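Local structure of oxidoreductase (Azotobacter vinelandii, 7D5M) at residues A[133-138]-A[345-350]; A[243-248]-A[257-262]; A[306-311]-A[321-326]. The protein binds NAD+ and, as a homolog of inositol dehydrogenase in the GFO/IDH/MocA family, probably catalyses NAD-dependent oxidation of an inositol or sugar-like substrate. All blocks are in the same frame, centred on the assembly; numbering follows the deposited sequence.

Contact 1: A[133-138]-A[345-350]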
ATOM      1  N   ALA A 133     -42.217  17.506  17.552  1.00 13.12           N
ATOM      2  CA  ALA A 133     -43.254  18.238  18.323  1.00 13.65           C
ATOM      3  C   ALA A 133     -42.581  19.179  19.331  1.00 13.73           C
ATOM      4  O   ALA A 133     -43.072  20.318  19.510  1.00 14.10           O
ATOM      5  CB  ALA A 133     -44.193  17.272  19.009  1.00 13.99           C
ATOM      6  N   ASN A 134     -41.481  18.750  19.956  1.00 13.62           N
ATOM      7  CA  ASN A 134     -40.790  19.516  21.027  1.00 13.54           C
ATOM      8  C   ASN A 134     -39.702  20.433  20.436  1.00 14.09           C
ATOM      9  O   ASN A 134     -39.003  21.079  21.210  1.00 14.76           O
ATOM     10  CB  ASN A 134     -40.252  18.556  22.089  1.00 13.56           C
ATOM     11  CG  ASN A 134     -41.372  17.981  22.930  1.00 14.21           C
ATOM     12  OD1 ASN A 134     -41.860  18.664  23.826  1.00 14.09           O
ATOM     13  ND2 ASN A 134     -41.815  16.768  22.619  1.00 13.64           N
ATOM     14  N   ASN A 135     -39.535  20.434  19.105  1.00 15.97           N
ATOM     15  CA  ASN A 135     -38.623  21.331  18.358  1.00 15.71           C
ATOM     16  C   ASN A 135     -37.206  21.130  18.901  1.00 15.09           C
ATOM     17  O   ASN A 135     -36.521  22.125  19.176  1.00 14.12           O
ATOM     18  CB  ASN A 135     -39.089  22.790  18.449  1.00 17.41           C
ATOM     19  CG  ASN A 135     -38.370  23.694  17.474  1.00 18.15           C
ATOM     20  OD1 ASN A 135     -37.929  23.246  16.421  1.00 21.50           O
ATOM     21  ND2 ASN A 135     -38.260  24.969  17.808  1.00 20.44           N
ATOM     22  N   ARG A 136     -36.804  19.873  19.101  1.00 14.75           N
ATOM     23  CA  ARG A 136     -35.469  19.527  19.637  1.00 14.60           C
ATOM     24  C   ARG A 136     -34.621  18.963  18.497  1.00 14.30           C
ATOM     25  O   ARG A 136     -35.165  18.298  17.602  1.00 14.06           O
ATOM     26  CB  ARG A 136     -35.564  18.513  20.785  1.00 15.17           C
ATOM     27  CG  ARG A 136     -36.429  18.941  21.965  1.00 15.92           C
ATOM     28  CD  ARG A 136     -35.940  20.167  22.721  1.00 16.44           C
ATOM     29  NE  ARG A 136     -36.208  21.423  22.027  1.00 17.09           N
ATOM     30  CZ  ARG A 136     -35.701  22.605  22.356  1.00 17.98           C
ATOM     31  NH1 ARG A 136     -34.923  22.722  23.420  1.00 18.59           N
ATOM     32  NH2 ARG A 136     -35.985  23.672  21.627  1.00 17.79           N
ATOM     33  N   VAL A 137     -33.330  19.262  18.542  1.00 13.89           N
ATOM     34  CA  VAL A 137     -32.283  18.617  17.702  1.00 13.23           C
ATOM     35  C   VAL A 137     -31.977  17.254  18.320  1.00 12.81           C
ATOM     36  O   VAL A 137     -31.810  17.188  19.545  1.00 12.20           O
ATOM     37  CB  VAL A 137     -31.025  19.493  17.638  1.00 13.70           C
ATOM     38  CG1 VAL A 137     -29.897  18.790  16.906  1.00 13.80           C
ATOM     39  CG2 VAL A 137     -31.325  20.845  17.010  1.00 14.17           C
ATOM     40  N   VAL A 138     -31.929  16.206  17.501  1.00 12.72           N
ATOM     41  CA  VAL A 138     -31.372  14.885  17.908  1.00 12.67           C
ATOM     42  C   VAL A 138     -30.211  14.576  16.963  1.00 13.22           C
ATOM     43  O   VAL A 138     -30.470  14.225  15.804  1.00 15.26           O
ATOM     44  CB  VAL A 138     -32.430  13.764  17.908  1.00 12.71           C
ATOM     45  CG1 VAL A 138     -31.807  12.414  18.240  1.00 12.27           C
ATOM     46  CG2 VAL A 138     -33.564  14.064  18.878  1.00 12.49           C
ATOM     47  N   ASP A 345     -28.157  25.727  19.298  1.00 14.12           N
ATOM     48  CA  ASP A 345     -28.128  27.192  19.552  1.00 14.56           C
ATOM     49  C   ASP A 345     -29.038  27.899  18.539  1.00 14.89           C
ATOM     50  O   ASP A 345     -29.817  28.773  18.985  1.00 16.35           O
ATOM     51  CB  ASP A 345     -26.702  27.738  19.493  1.00 14.40           C
ATOM     52  CG  ASP A 345     -26.652  29.246  19.650  1.00 15.00           C
ATOM     53  OD1 ASP A 345     -26.882  29.721  20.773  1.00 15.30           O
ATOM     54  OD2 ASP A 345     -26.425  29.914  18.635  1.00 16.04           O
ATOM     55  N   ALA A 346     -28.961  27.530  17.256  1.00 15.31           N
ATOM     56  CA  ALA A 346     -29.776  28.112  16.160  1.00 16.24           C
ATOM     57  C   ALA A 346     -31.261  27.862  16.448  1.00 17.99           C
ATOM     58  O   ALA A 346     -32.089  28.754  16.131  1.00 19.01           O
ATOM     59  CB  ALA A 346     -29.380  27.561  14.816  1.00 16.59           C
ATOM     60  N   THR A 347     -31.598  26.699  17.016  1.00 17.36           N
ATOM     61  CA  THR A 347     -33.004  26.330  17.326  1.00 18.02           C
ATOM     62  C   THR A 347     -33.510  27.302  18.399  1.00 19.54           C
ATOM     63  O   THR A 347     -34.600  27.894  18.207  1.00 19.03           O
ATOM     64  CB  THR A 347     -33.126  24.849  17.718  1.00 17.31           C
ATOM     65  OG1 THR A 347     -32.735  24.043  16.605  1.00 16.55           O
ATOM     66  CG2 THR A 347     -34.531  24.469  18.136  1.00 17.60           C
ATOM     67  N   GLU A 348     -32.733  27.492  19.467  1.00 20.92           N
ATOM     68  CA  GLU A 348     -33.059  28.408  20.593  1.00 22.62           C
ATOM     69  C   GLU A 348     -33.244  29.834  20.063  1.00 23.68           C
ATOM     70  O   GLU A 348     -34.172  30.510  20.531  1.00 24.49           O
ATOM     71  CB  GLU A 348     -31.965  28.392  21.661  1.00 23.90           C
ATOM     72  CG  GLU A 348     -31.827  27.061  22.380  1.00 25.81           C
ATOM     73  CD  GLU A 348     -33.136  26.494  22.896  1.00 27.61           C
ATOM     74  OE1 GLU A 348     -33.891  27.260  23.523  1.00 28.41           O
ATOM     75  OE2 GLU A 348     -33.403  25.296  22.657  1.00 27.23           O
ATOM     76  N   ARG A 349     -32.411  30.272  19.115  1.00 23.27           N
ATOM     77  CA  ARG A 349     -32.419  31.669  18.598  1.00 23.36           C
ATOM     78  C   ARG A 349     -33.477  31.849  17.497  1.00 25.38           C
ATOM     79  O   ARG A 349     -33.742  33.012  17.131  1.00 25.98           O
ATOM     80  CB  ARG A 349     -31.023  32.040  18.085  1.00 21.98           C
ATOM     81  CG  ARG A 349     -29.985  32.190  19.186  1.00 21.55           C
ATOM     82  CD  ARG A 349     -28.657  32.747  18.681  1.00 21.32           C
ATOM     83  NE  ARG A 349     -28.053  31.933  17.624  1.00 20.50           N
ATOM     84  CZ  ARG A 349     -28.146  32.154  16.315  1.00 20.75           C
ATOM     85  NH1 ARG A 349     -28.833  33.182  15.839  1.00 21.47           N
ATOM     86  NH2 ARG A 349     -27.560  31.332  15.463  1.00 19.75           N
ATOM     87  N   GLY A 350     -34.049  30.765  16.963  1.00 25.25           N
ATOM     88  CA  GLY A 350     -34.965  30.813  15.806  1.00 25.62           C
ATOM     89  C   GLY A 350     -34.256  31.258  14.536  1.00 27.20           C
ATOM     90  O   GLY A 350     -34.870  31.989  13.738  1.00 26.87           O
TER
HETATM   91  O   HOH W   1     -36.856  27.456  16.934  1.00 22.64           O
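Arg-136 and Glu-348 supply the ionic part of the contact, a salt bridge made by a single carboxylate oxygen. Glu-348 OE2 takes a hydrogen bond from Arg-136 NH1 at 3.1 Å through its syn lone pair, and a weak one from Arg-136 NH2 at 3.2 Å. The two flat groups stand nearly at right angles, 85° apart, so this is a one-oxygen grip and not the coplanar, two-oxygen fork that the pair could make. Both ends have further polar partners: His-110 NE2 bonds to the same OE2, and NH1 reaches Gly-108 O. The arginine chain bends at chi2 and chi3, which folds its guanidinium back over its own loop, where NE donates weakly to the carbonyls of Asn-134 and Asn-135, and NH2 weakly to Asn-135 O. A long, many-headed side chain suits a place where several carbonyls and a carboxylate gather.

The contact brings together two helix ends. Helix 121-133, in the NAD-binding Rossmann-fold region, finishes in a Schellman motif at Asn-135, which takes the positive phi that asparagine tolerates well; helix 329-349 of the C-terminal alpha/beta region finishes the same way at Gly-350. Val-137 then leads into strand 138-140, an outermost strand, within this chain, of the parallel sheet.

The van der Waals part centres on Thr-347. Its CG2, anti to the backbone N (OG1 chi1 -63°), reaches toward the loop and lies 3.2 Å from Asn-135 O and 3.8 Å from Asn-135 ND2. Its OG1, hydrogen-bonded to Ala-343 O one helical turn earlier, presents a satisfied oxygen to Val-137 CG2 at 3.5 Å. Water supplies the remaining link, accepting from Asn-135 ND2 at 3.0 Å and donating to Thr-347 O at 2.6 Å.

Contact 2: A[243-248]-A[257-262]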
ATOM      1  N   ASN A 243     -21.958 -12.050  11.343  1.00 11.87           N
ATOM      2  CA  ASN A 243     -21.605 -11.875   9.915  1.00 12.14           C
ATOM      3  C   ASN A 243     -22.896 -11.715   9.127  1.00 12.10           C
ATOM      4  O   ASN A 243     -23.871 -12.415   9.456  1.00 11.52           O
ATOM      5  CB  ASN A 243     -20.793 -13.064   9.412  1.00 12.49           C
ATOM      6  CG  ASN A 243     -20.121 -12.759   8.094  1.00 12.80           C
ATOM      7  OD1 ASN A 243     -19.179 -11.971   8.057  1.00 12.72           O
ATOM      8  ND2 ASN A 243     -20.611 -13.355   7.017  1.00 12.45           N
ATOM      9  N   ALA A 244     -22.922 -10.841   8.128  1.00 11.61           N
ATOM     10  CA  ALA A 244     -24.114 -10.697   7.275  1.00 12.09           C
ATOM     11  C   ALA A 244     -23.751 -10.124   5.908  1.00 11.94           C
ATOM     12  O   ALA A 244     -22.787  -9.325   5.792  1.00 11.69           O
ATOM     13  CB  ALA A 244     -25.140  -9.855   7.982  1.00 11.95           C
ATOM     14  N   TYR A 245     -24.512 -10.555   4.911  1.00 11.95           N
ATOM     15  CA  TYR A 245     -24.490 -10.031   3.531  1.00 12.21           C
ATOM     16  C   TYR A 245     -25.842  -9.401   3.248  1.00 12.75           C
ATOM     17  O   TYR A 245     -26.861 -10.119   3.289  1.00 13.35           O
ATOM     18  CB  TYR A 245     -24.212 -11.146   2.524  1.00 12.19           C
ATOM     19  CG  TYR A 245     -22.987 -11.934   2.878  1.00 12.53           C
ATOM     20  CD1 TYR A 245     -21.732 -11.497   2.490  1.00 12.99           C
ATOM     21  CD2 TYR A 245     -23.078 -13.096   3.630  1.00 12.94           C
ATOM     22  CE1 TYR A 245     -20.593 -12.204   2.833  1.00 13.44           C
ATOM     23  CE2 TYR A 245     -21.950 -13.805   3.989  1.00 13.35           C
ATOM     24  CZ  TYR A 245     -20.705 -13.365   3.579  1.00 13.47           C
ATOM     25  OH  TYR A 245     -19.587 -14.058   3.941  1.00 13.99           O
ATOM     26  N   THR A 246     -25.844  -8.113   2.928  1.00 12.27           N
ATOM     27  CA  THR A 246     -27.063  -7.405   2.491  1.00 12.12           C
ATOM     28  C   THR A 246     -26.891  -6.978   1.040  1.00 12.85           C
ATOM     29  O   THR A 246     -25.981  -6.187   0.747  1.00 13.55           O
ATOM     30  CB  THR A 246     -27.401  -6.214   3.384  1.00 11.75           C
ATOM     31  OG1 THR A 246     -27.424  -6.697   4.724  1.00 11.62           O
ATOM     32  CG2 THR A 246     -28.725  -5.593   2.991  1.00 11.79           C
ATOM     33  N   LEU A 247     -27.742  -7.494   0.166  1.00 13.14           N
ATOM     34  CA  LEU A 247     -27.782  -7.082  -1.248  1.00 13.75           C
ATOM     35  C   LEU A 247     -29.037  -6.233  -1.463  1.00 14.12           C
ATOM     36  O   LEU A 247     -30.143  -6.620  -0.986  1.00 14.82           O
ATOM     37  CB  LEU A 247     -27.757  -8.326  -2.136  1.00 14.25           C
ATOM     38  CG  LEU A 247     -27.630  -8.048  -3.630  1.00 15.15           C
ATOM     39  CD1 LEU A 247     -26.303  -7.380  -3.960  1.00 15.28           C
ATOM     40  CD2 LEU A 247     -27.773  -9.339  -4.418  1.00 16.10           C
ATOM     41  N   MET A 248     -28.867  -5.091  -2.113  1.00 14.29           N
ATOM     42  CA  MET A 248     -29.954  -4.101  -2.291  1.00 14.83           C
ATOM     43  C   MET A 248     -30.071  -3.703  -3.760  1.00 14.90           C
ATOM     44  O   MET A 248     -29.037  -3.573  -4.448  1.00 13.90           O
ATOM     45  CB  MET A 248     -29.662  -2.862  -1.444  1.00 15.54           C
ATOM     46  CG  MET A 248     -29.279  -3.213  -0.031  1.00 15.99           C
ATOM     47  SD  MET A 248     -29.234  -1.771   1.031  1.00 17.12           S
ATOM     48  CE  MET A 248     -27.791  -0.917   0.416  1.00 16.36           C
ATOM     49  N   LEU A 257     -24.292  -3.362  -1.875  1.00 12.12           N
ATOM     50  CA  LEU A 257     -23.862  -4.556  -1.132  1.00 12.03           C
ATOM     51  C   LEU A 257     -23.271  -4.082   0.184  1.00 11.82           C
ATOM     52  O   LEU A 257     -22.438  -3.163   0.131  1.00 11.82           O
ATOM     53  CB  LEU A 257     -22.830  -5.307  -1.972  1.00 12.28           C
ATOM     54  CG  LEU A 257     -22.167  -6.504  -1.293  1.00 12.82           C
ATOM     55  CD1 LEU A 257     -23.164  -7.614  -1.017  1.00 13.71           C
ATOM     56  CD2 LEU A 257     -21.020  -7.012  -2.149  1.00 12.70           C
ATOM     57  N   VAL A 258     -23.700  -4.677   1.295  1.00 11.69           N
ATOM     58  CA  VAL A 258     -23.109  -4.395   2.634  1.00 11.30           C
ATOM     59  C   VAL A 258     -22.634  -5.714   3.232  1.00 11.38           C
ATOM     60  O   VAL A 258     -23.466  -6.631   3.425  1.00 11.73           O
ATOM     61  CB  VAL A 258     -24.080  -3.691   3.595  1.00 11.44           C
ATOM     62  CG1 VAL A 258     -23.377  -3.264   4.877  1.00 11.41           C
ATOM     63  CG2 VAL A 258     -24.768  -2.506   2.934  1.00 11.98           C
ATOM     64  N   TRP A 259     -21.335  -5.809   3.498  1.00 10.55           N
ATOM     65  CA  TRP A 259     -20.756  -6.914   4.291  1.00 10.57           C
ATOM     66  C   TRP A 259     -20.521  -6.414   5.718  1.00 10.79           C
ATOM     67  O   TRP A 259     -19.675  -5.524   5.907  1.00 11.29           O
ATOM     68  CB  TRP A 259     -19.483  -7.455   3.631  1.00 10.57           C
ATOM     69  CG  TRP A 259     -18.817  -8.508   4.454  1.00 10.56           C
ATOM     70  CD1 TRP A 259     -19.422  -9.432   5.257  1.00 10.81           C
ATOM     71  CD2 TRP A 259     -17.405  -8.754   4.555  1.00 10.63           C
ATOM     72  NE1 TRP A 259     -18.485 -10.230   5.857  1.00 10.74           N
ATOM     73  CE2 TRP A 259     -17.239  -9.837   5.442  1.00 10.57           C
ATOM     74  CE3 TRP A 259     -16.273  -8.178   3.965  1.00 10.70           C
ATOM     75  CZ2 TRP A 259     -15.980 -10.345   5.753  1.00 10.63           C
ATOM     76  CZ3 TRP A 259     -15.029  -8.679   4.272  1.00 10.68           C
ATOM     77  CH2 TRP A 259     -14.887  -9.752   5.157  1.00 10.65           C
ATOM     78  N   SER A 260     -21.293  -6.921   6.683  1.00 10.92           N
ATOM     79  CA  SER A 260     -21.175  -6.615   8.131  1.00 10.96           C
ATOM     80  C   SER A 260     -20.488  -7.792   8.823  1.00 10.83           C
ATOM     81  O   SER A 260     -20.963  -8.924   8.637  1.00 10.88           O
ATOM     82  CB  SER A 260     -22.540  -6.354   8.745  1.00 10.71           C
ATOM     83  OG  SER A 260     -23.254  -5.360   8.026  1.00 11.17           O
ATOM     84  N   SER A 261     -19.414  -7.578   9.587  1.00 10.65           N
ATOM     85  CA  SER A 261     -18.731  -8.724  10.242  1.00 10.73           C
ATOM     86  C   SER A 261     -17.946  -8.298  11.478  1.00 10.38           C
ATOM     87  O   SER A 261     -17.334  -7.216  11.466  1.00 10.26           O
ATOM     88  CB  SER A 261     -17.850  -9.457   9.259  1.00 10.72           C
ATOM     89  OG  SER A 261     -17.438 -10.703   9.797  1.00 11.08           O
ATOM     90  N   ALA A 262     -17.965  -9.151  12.499  1.00 10.34           N
ATOM     91  CA  ALA A 262     -17.083  -9.066  13.677  1.00 10.35           C
ATOM     92  C   ALA A 262     -16.167 -10.291  13.716  1.00 10.41           C
ATOM     93  O   ALA A 262     -15.413 -10.416  14.686  1.00 10.20           O
ATOM     94  CB  ALA A 262     -17.916  -8.945  14.929  1.00 10.25           C
TER
HETATM   95  O   HOH W   2     -24.668  -6.593   5.918  1.00 12.21           O
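Tyr-245 lays its ring beside the five-membered ring of Trp-259, the planes only 7° apart but slid so far that they barely overlap, with centroids at 5.2 Å. CE1 of the tyrosine comes closest, 3.9 Å from Trp-259 CD1. The residues form a non-hydrogen-bonded pair of the antiparallel hairpin 243-250/255-261, within the large mixed sheet of the C-terminal alpha/beta domain. On their face, His-169 of the second subunit meets both rings and forms a hydrogen bond through NE2 with Tyr-245 OH, so broad aromatic side chains suit a surface used for subunit association.

Asn-243 lies on the same face. Its CG is anti to the backbone N (chi1 -165°), which swings OD1 across to the other strand. There OD1 accepts from Ser-261 OG at 2.8 Å, in the carbonyl plane on a lone pair, and from Trp-259 NE1 at 2.9 Å, a nearly straight bond whose donor sits 25° off that plane. Its ND2 donates to Gln-231 OE1. An alanine here would probably leave the indole N-H without its acceptor and the tryptophan ring freer to shift.

The opposite face carries Thr-246 and Val-258, which pack against Trp-372 of helix 363-381, and Ser-260. One water is held by Thr-246 OG1, Ser-260 OG and Val-258 O, donating to the last at 2.8 Å. Four backbone hydrogen bonds join the Ala-244/Ser-260 and Thr-246/Val-258 pairs.

The asparagine OD1 and the indole N-H satisfy each other in a buried setting, and the amide that fixes the indole probably helps to present a preset aromatic surface to the neighbouring subunit.

Contact 3: A[306-311]-A[321-326]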
ATOM      1  N   ARG A 306      -6.825  15.006   2.106  1.00 10.15           N
ATOM      2  CA  ARG A 306      -7.419  16.010   3.022  1.00 10.13           C
ATOM      3  C   ARG A 306      -6.597  17.295   2.956  1.00  9.99           C
ATOM      4  O   ARG A 306      -5.337  17.223   3.000  1.00 10.49           O
ATOM      5  CB  ARG A 306      -7.405  15.488   4.457  1.00 10.26           C
ATOM      6  CG  ARG A 306      -8.166  16.347   5.452  1.00 10.66           C
ATOM      7  CD  ARG A 306      -7.740  16.022   6.876  1.00 10.99           C
ATOM      8  NE  ARG A 306      -6.344  16.330   7.150  1.00 11.75           N
ATOM      9  CZ  ARG A 306      -5.837  17.553   7.309  1.00 12.04           C
ATOM     10  NH1 ARG A 306      -6.612  18.627   7.203  1.00 11.92           N
ATOM     11  NH2 ARG A 306      -4.549  17.700   7.568  1.00 12.19           N
ATOM     12  N   GLY A 307      -7.272  18.441   2.890  1.00 10.44           N
ATOM     13  CA  GLY A 307      -6.621  19.753   3.056  1.00 10.49           C
ATOM     14  C   GLY A 307      -6.060  20.336   1.767  1.00 11.31           C
ATOM     15  O   GLY A 307      -5.527  21.458   1.825  1.00 11.10           O
ATOM     16  N   MET A 308      -6.182  19.659   0.626  1.00 11.14           N
ATOM     17  CA  MET A 308      -5.569  20.157  -0.634  1.00 12.19           C
ATOM     18  C   MET A 308      -6.532  21.090  -1.378  1.00 12.15           C
ATOM     19  O   MET A 308      -7.753  20.881  -1.332  1.00 11.85           O
ATOM     20  CB  MET A 308      -5.131  19.009  -1.538  1.00 12.41           C
ATOM     21  CG  MET A 308      -3.929  18.263  -0.991  1.00 12.99           C
ATOM     22  SD  MET A 308      -2.443  19.281  -0.797  1.00 12.82           S
ATOM     23  CE  MET A 308      -1.892  19.349  -2.500  1.00 13.26           C
ATOM     24  N   GLY A 309      -5.966  22.071  -2.083  1.00 12.72           N
ATOM     25  CA  GLY A 309      -6.724  23.149  -2.752  1.00 13.62           C
ATOM     26  C   GLY A 309      -7.610  22.670  -3.893  1.00 13.74           C
ATOM     27  O   GLY A 309      -8.541  23.409  -4.263  1.00 14.97           O
ATOM     28  N   TYR A 310      -7.362  21.482  -4.448  1.00 13.45           N
ATOM     29  CA  TYR A 310      -8.186  20.883  -5.530  1.00 13.34           C
ATOM     30  C   TYR A 310      -9.497  20.300  -4.984  1.00 13.29           C
ATOM     31  O   TYR A 310     -10.330  19.893  -5.808  1.00 13.50           O
ATOM     32  CB  TYR A 310      -7.395  19.835  -6.316  1.00 13.21           C
ATOM     33  CG  TYR A 310      -6.751  18.741  -5.499  1.00 12.74           C
ATOM     34  CD1 TYR A 310      -7.514  17.779  -4.853  1.00 13.04           C
ATOM     35  CD2 TYR A 310      -5.369  18.648  -5.403  1.00 12.67           C
ATOM     36  CE1 TYR A 310      -6.923  16.786  -4.089  1.00 12.59           C
ATOM     37  CE2 TYR A 310      -4.758  17.642  -4.667  1.00 12.41           C
ATOM     38  CZ  TYR A 310      -5.544  16.706  -4.013  1.00 12.31           C
ATOM     39  OH  TYR A 310      -4.954  15.720  -3.285  1.00 12.45           O
ATOM     40  N   LEU A 311      -9.688  20.240  -3.660  1.00 12.89           N
ATOM     41  CA  LEU A 311     -10.936  19.693  -3.065  1.00 13.31           C
ATOM     42  C   LEU A 311     -12.066  20.711  -3.221  1.00 14.31           C
ATOM     43  O   LEU A 311     -11.792  21.925  -3.264  1.00 14.40           O
ATOM     44  CB  LEU A 311     -10.746  19.368  -1.578  1.00 12.71           C
ATOM     45  CG  LEU A 311      -9.706  18.299  -1.253  1.00 12.38           C
ATOM     46  CD1 LEU A 311      -9.548  18.160   0.252  1.00 12.00           C
ATOM     47  CD2 LEU A 311     -10.074  16.958  -1.875  1.00 12.66           C
ATOM     48  N   ILE A 321      -5.606  21.481  10.700  1.00 12.96           N
ATOM     49  CA  ILE A 321      -4.156  21.630  10.421  1.00 13.12           C
ATOM     50  C   ILE A 321      -3.921  21.356   8.932  1.00 12.46           C
ATOM     51  O   ILE A 321      -4.775  20.727   8.297  1.00 12.40           O
ATOM     52  CB  ILE A 321      -3.345  20.709  11.353  1.00 13.85           C
ATOM     53  CG1 ILE A 321      -1.857  21.074  11.358  1.00 14.67           C
ATOM     54  CG2 ILE A 321      -3.617  19.253  11.005  1.00 13.73           C
ATOM     55  CD1 ILE A 321      -1.066  20.499  12.505  1.00 15.09           C
ATOM     56  N   GLY A 322      -2.798  21.845   8.413  1.00 12.24           N
ATOM     57  CA  GLY A 322      -2.434  21.764   6.990  1.00 11.72           C
ATOM     58  C   GLY A 322      -2.379  20.341   6.474  1.00 11.79           C
ATOM     59  O   GLY A 322      -2.103  19.405   7.262  1.00 11.56           O
ATOM     60  N   ALA A 323      -2.632  20.186   5.175  1.00 11.16           N
ATOM     61  CA  ALA A 323      -2.526  18.923   4.418  1.00 11.21           C
ATOM     62  C   ALA A 323      -1.216  18.214   4.769  1.00 10.92           C
ATOM     63  O   ALA A 323      -0.195  18.913   4.965  1.00 11.50           O
ATOM     64  CB  ALA A 323      -2.596  19.216   2.942  1.00 11.17           C
ATOM     65  N   GLY A 324      -1.255  16.880   4.858  1.00 10.79           N
ATOM     66  CA  GLY A 324      -0.076  16.042   5.144  1.00 10.87           C
ATOM     67  C   GLY A 324       0.052  15.689   6.617  1.00 11.28           C
ATOM     68  O   GLY A 324       0.658  14.656   6.910  1.00 11.57           O
ATOM     69  N   HIS A 325      -0.470  16.510   7.524  1.00 11.44           N
ATOM     70  CA  HIS A 325      -0.582  16.166   8.963  1.00 11.59           C
ATOM     71  C   HIS A 325      -1.819  15.289   9.120  1.00 11.53           C
ATOM     72  O   HIS A 325      -2.906  15.711   8.726  1.00 11.96           O
ATOM     73  CB  HIS A 325      -0.693  17.410   9.848  1.00 11.70           C
ATOM     74  CG  HIS A 325       0.396  18.413   9.680  1.00 12.24           C
ATOM     75  ND1 HIS A 325       0.327  19.431   8.750  1.00 13.21           N
ATOM     76  CD2 HIS A 325       1.548  18.592  10.357  1.00 12.53           C
ATOM     77  CE1 HIS A 325       1.422  20.171   8.835  1.00 12.94           C
ATOM     78  NE2 HIS A 325       2.171  19.690   9.833  1.00 12.88           N
ATOM     79  N   PRO A 326      -1.722  14.063   9.685  1.00 11.72           N
ATOM     80  CA  PRO A 326      -2.885  13.181   9.761  1.00 11.04           C
ATOM     81  C   PRO A 326      -3.887  13.618  10.833  1.00 11.06           C
ATOM     82  O   PRO A 326      -3.525  13.698  11.996  1.00 10.38           O
ATOM     83  CB  PRO A 326      -2.301  11.814  10.138  1.00 11.72           C
ATOM     84  CG  PRO A 326      -1.026  12.155  10.867  1.00 11.46           C
ATOM     85  CD  PRO A 326      -0.506  13.420  10.211  1.00 11.61           C
TER
HETATM   86  O   HOH W   3      -4.298  14.568   6.388  1.00 10.20           O
HETATM   87  O   HOH W   4      -3.606  15.330   3.783  1.00 10.78           O
HETATM   88  O   HOH W   5      -3.838  22.417   3.879  1.00 17.57           O
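Arg-306 drives its guanidinium into the loop 321-326, where three backbone carbonyls meet its edge. NH1 and NH2 grip Ile-321 O together, end-on: NH1 at 3.0 Å, nearly along the C=O axis, and NH2 from above the carbonyl plane. NH2 also donates to Gly-322 O at 3.0 Å and, in the carbonyl plane, to His-325 O at 2.8 Å. The extended start of the chain, CG anti to the backbone N and chi2 also extended, gives it this reach, and the bend at chi3 (64°) turns the head into the loop. A flat head with several N-H groups suits a place where carbonyls line up along its edge. Within the loop runs a type II beta turn from Gly-322 to His-325, with Gly-324 at positive phi, where a side chain would jam against the preceding carbonyl. Gly-322 O is shared: His-325 ND1 bonds to it at 2.8 Å from the opposite face of its plane to Arg-306 NH2.

Around Gly-307 the backbones come close, the CA atoms of Gly-307 and Ala-323 4.4 Å apart; a CB on Gly-307 would press into Ala-323. The small methyl of Ala-323 touches Arg-306 O (3.4 Å from CB) and Met-308 SD (3.7 Å). Met-268 of the third subunit packs on both Met-308 and Ala-323.

Water mediates the looser part. One molecule joins Gly-307 O to Ala-323 N, another Arg-306 O to Gly-324 N, and a third Arg-306 NE to His-325 O, which also accepts directly from NH2.

Asp-319 OD1 forms a salt bridge with NH1, so the arginine's charge is probably balanced mainly by this carboxylate, with Glu-327 a long, weak second partner, while the carbonyl dipoles stabilise it further, tying both arms of the loop before helix 329-349 to one cation.

The three contacts have centres 32 to 36 Å apart and nearest atoms at least about 22 Å apart. Contact 1 bridges regions distant in sequence, joining the Rossmann-fold and C-terminal parts; contacts 2 and 3 both fall within the chain between its two segments, in series. Contacts 1 and 2 lie on opposite sides of the chain's centre. In contact 1 the side chain of Val-137 is about 11 Å from that of Thr-141, a residue seen to bind NADH. Contact 2 is about 14 Å from bound NAD, measured from the side chain of Ser-260, whereas contact 3 is away from the annotated sites. Contacts 2 and 3 meet other subunits of the tetramer, while contact 1 touches none.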